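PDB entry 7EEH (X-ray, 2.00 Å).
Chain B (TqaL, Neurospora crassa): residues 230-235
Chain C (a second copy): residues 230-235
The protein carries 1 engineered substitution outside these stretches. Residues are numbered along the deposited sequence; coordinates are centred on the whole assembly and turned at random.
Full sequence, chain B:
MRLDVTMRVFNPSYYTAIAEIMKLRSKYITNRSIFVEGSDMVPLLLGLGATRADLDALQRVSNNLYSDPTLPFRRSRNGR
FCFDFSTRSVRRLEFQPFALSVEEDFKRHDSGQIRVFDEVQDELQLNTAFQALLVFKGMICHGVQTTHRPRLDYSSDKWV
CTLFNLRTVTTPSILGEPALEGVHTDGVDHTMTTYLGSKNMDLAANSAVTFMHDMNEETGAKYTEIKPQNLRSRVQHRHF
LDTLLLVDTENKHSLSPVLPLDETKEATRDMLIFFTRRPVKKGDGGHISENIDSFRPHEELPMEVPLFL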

# COMPACT_ATOMS: atom_id res chain seq x y z
N ASN B 230 -13.91 29.96 20.02
CA ASN B 230 -12.67 29.42 20.56
C ASN B 230 -12.58 27.91 20.38
O ASN B 230 -11.65 27.29 20.91
CB ASN B 230 -12.53 29.80 22.03
CG ASN B 230 -12.27 31.29 22.21
OD1 ASN B 230 -13.20 32.10 22.13
ND2 ASN B 230 -11.02 31.67 22.39
N LEU B 231 -13.49 27.33 19.62
CA LEU B 231 -13.57 25.89 19.45
C LEU B 231 -12.66 25.43 18.32
O LEU B 231 -12.80 25.89 17.18
CB LEU B 231 -15.01 25.48 19.17
CG LEU B 231 -15.16 23.98 19.33
CD1 LEU B 231 -15.43 23.61 20.77
CD2 LEU B 231 -16.26 23.53 18.45
N ARG B 232 -11.73 24.53 18.64
CA ARG B 232 -10.79 24.00 17.66
C ARG B 232 -11.19 22.63 17.12
O ARG B 232 -10.82 22.30 15.98
CB ARG B 232 -9.40 23.90 18.29
CG ARG B 232 -8.88 25.22 18.80
CD ARG B 232 -7.58 25.58 18.10
NE ARG B 232 -6.47 24.79 18.63
CZ ARG B 232 -5.39 25.31 19.21
NH1 ARG B 232 -5.25 26.63 19.32
NH2 ARG B 232 -4.44 24.50 19.67
N SER B 233 -11.92 21.83 17.89
CA SER B 233 -12.30 20.51 17.42
C SER B 233 -13.44 20.00 18.28
O SER B 233 -13.58 20.38 19.44
CB SER B 233 -11.12 19.54 17.48
OG SER B 233 -11.39 18.41 16.69
N ARG B 234 -14.26 19.13 17.68
CA ARG B 234 -15.32 18.41 18.36
C ARG B 234 -15.21 16.95 17.95
O ARG B 234 -15.18 16.64 16.76
CB ARG B 234 -16.71 18.97 18.02
CG ARG B 234 -17.90 18.26 18.69
CD ARG B 234 -18.37 17.03 17.89
NE ARG B 234 -19.68 16.55 18.32
CZ ARG B 234 -20.17 15.35 18.01
NH1 ARG B 234 -19.45 14.50 17.28
NH2 ARG B 234 -21.37 14.99 18.43
N VAL B 235 -15.19 16.05 18.93
CA VAL B 235 -14.97 14.65 18.66
C VAL B 235 -15.82 13.80 19.61
O VAL B 235 -16.18 14.24 20.70
CB VAL B 235 -13.47 14.32 18.79
CG1 VAL B 235 -13.09 14.01 20.21
CG2 VAL B 235 -13.16 13.20 17.92
N ASN C 230 -25.54 20.62 20.21
CA ASN C 230 -26.02 20.24 18.89
C ASN C 230 -24.90 20.23 17.85
O ASN C 230 -25.17 20.01 16.67
CB ASN C 230 -27.15 21.16 18.45
CG ASN C 230 -28.37 21.03 19.35
OD1 ASN C 230 -28.48 21.73 20.35
ND2 ASN C 230 -29.26 20.12 19.01
N LEU C 231 -23.67 20.45 18.28
CA LEU C 231 -22.54 20.51 17.37
C LEU C 231 -22.05 19.10 17.01
O LEU C 231 -21.75 18.30 17.90
CB LEU C 231 -21.42 21.32 18.00
CG LEU C 231 -20.28 21.73 17.11
CD1 LEU C 231 -20.74 22.66 15.98
CD2 LEU C 231 -19.33 22.43 18.01
N ARG C 232 -21.96 18.81 15.72
CA ARG C 232 -21.50 17.50 15.27
C ARG C 232 -20.07 17.49 14.75
O ARG C 232 -19.40 16.46 14.85
CB ARG C 232 -22.44 16.93 14.21
CG ARG C 232 -23.64 16.26 14.83
CD ARG C 232 -24.26 15.17 13.96
NE ARG C 232 -25.61 14.82 14.41
CZ ARG C 232 -25.91 14.29 15.61
NH1 ARG C 232 -24.95 14.02 16.50
NH2 ARG C 232 -27.18 14.02 15.91
N SER C 233 -19.57 18.60 14.20
CA SER C 233 -18.13 18.71 14.02
C SER C 233 -17.79 20.16 13.75
O SER C 233 -18.66 21.02 13.57
CB SER C 233 -17.61 17.84 12.88
OG SER C 233 -18.14 18.28 11.67
N ARG C 234 -16.48 20.42 13.74
CA ARG C 234 -15.90 21.72 13.46
C ARG C 234 -14.66 21.47 12.62
O ARG C 234 -13.77 20.72 13.03
CB ARG C 234 -15.55 22.44 14.77
CG ARG C 234 -14.82 23.78 14.61
CD ARG C 234 -13.31 23.60 14.53
NE ARG C 234 -12.58 24.86 14.56
CZ ARG C 234 -11.37 25.02 14.04
NH1 ARG C 234 -10.77 23.99 13.44
NH2 ARG C 234 -10.75 26.19 14.11
N VAL C 235 -14.60 22.08 11.43
CA VAL C 235 -13.42 21.98 10.58
C VAL C 235 -13.06 23.37 10.07
O VAL C 235 -13.84 24.31 10.16
CB VAL C 235 -13.62 21.01 9.38
CG1 VAL C 235 -14.07 19.63 9.86
CG2 VAL C 235 -14.61 21.58 8.40

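The same segment from two copies of TqaL meets itself here. In each chain residues 231-235 form a strand that continues later in the sequence. The two strand axes come within 5.3 Å and their N-to-C directions differ by 134°, so the strands run in roughly opposing senses but are well splayed. The register is reciprocal. The CA of Ser233(B) lies 5.5 Å from the CA of Arg234(C), and the CA of Arg234(B) lies 5.2 Å from the CA of Ser233(C). No hydrogen bond joins main chain to main chain across the pair; those that cross use arginine side chains. Together the two stretches bury 411 Å².

Along chain C, Asn230(C) comes first and takes no part. Its CA-to-CB bond points away, and its side chain stays clear of the chain B stretch.

Leu231(C) contributes in two ways. Its CA-to-CB bond points sideways, but the end of the side chain comes nearer. With chi1 in t and chi2 in p, CD2 of Leu231(C) lies 3.3 Å from CD2 of Leu231(B), which has the same rotamer. This is a very tight contact between two methyl groups, and it is apolar. The carbonyl serves a polar partner: O of Leu231(C) accepts a hydrogen bond from NE of Arg234(B) at 2.7 Å. The bond is short but weak, because the angle at the hydrogen is only 118°.

Arg232(C) points its CA-to-CB bond away. The carbonyl O of Arg232(C) lies over one face of the Arg234(B) guanidinium, 3.1 Å from NH1 of Arg234(B). That position is off the line of the N-H bonds, so the pair is close without being hydrogen-bonded. The partial negative charge of the oxygen still suits the cationic group beneath it. The side chain has a less favourable neighbour, since NH1 of Arg232(C) is 4.2 Å from NH2 of Arg234(B), and both groups carry positive charge. Both of these nitrogens have hydrogen bonds elsewhere in the structure.

Ser233(C) adds little through its side chain, whose CA-to-CB bond points sideways. The backbone N of Ser233(C) is 4.2 Å from CD of Arg234(B), a loose contact where the arginine passes the main chain.

Arg234(C) points its CA-to-CB bond toward chain B and loses 93 Å² to it, more than any other residue of its stretch. Its side chain repeats the arrangement made by Arg234(B), with chi1 to chi3 again t, m and t. NE of Arg234(C) donates a weak hydrogen bond to O of Leu231(B) at 2.8 Å, again with an angle of 118°. The O of Arg232(B) lies over one face of the Arg234(C) guanidinium, 3.1 Å from NH1 of Arg234(C), and is not hydrogen-bonded to it. Nearer the backbone, CB of Arg234(C) is 3.9 Å from CD2 of Leu231(B), so the aliphatic base of the arginine extends the leucine contact.

The CA-to-CB bond of Val235(C) points away, and the residue makes no contact with the chain B stretch.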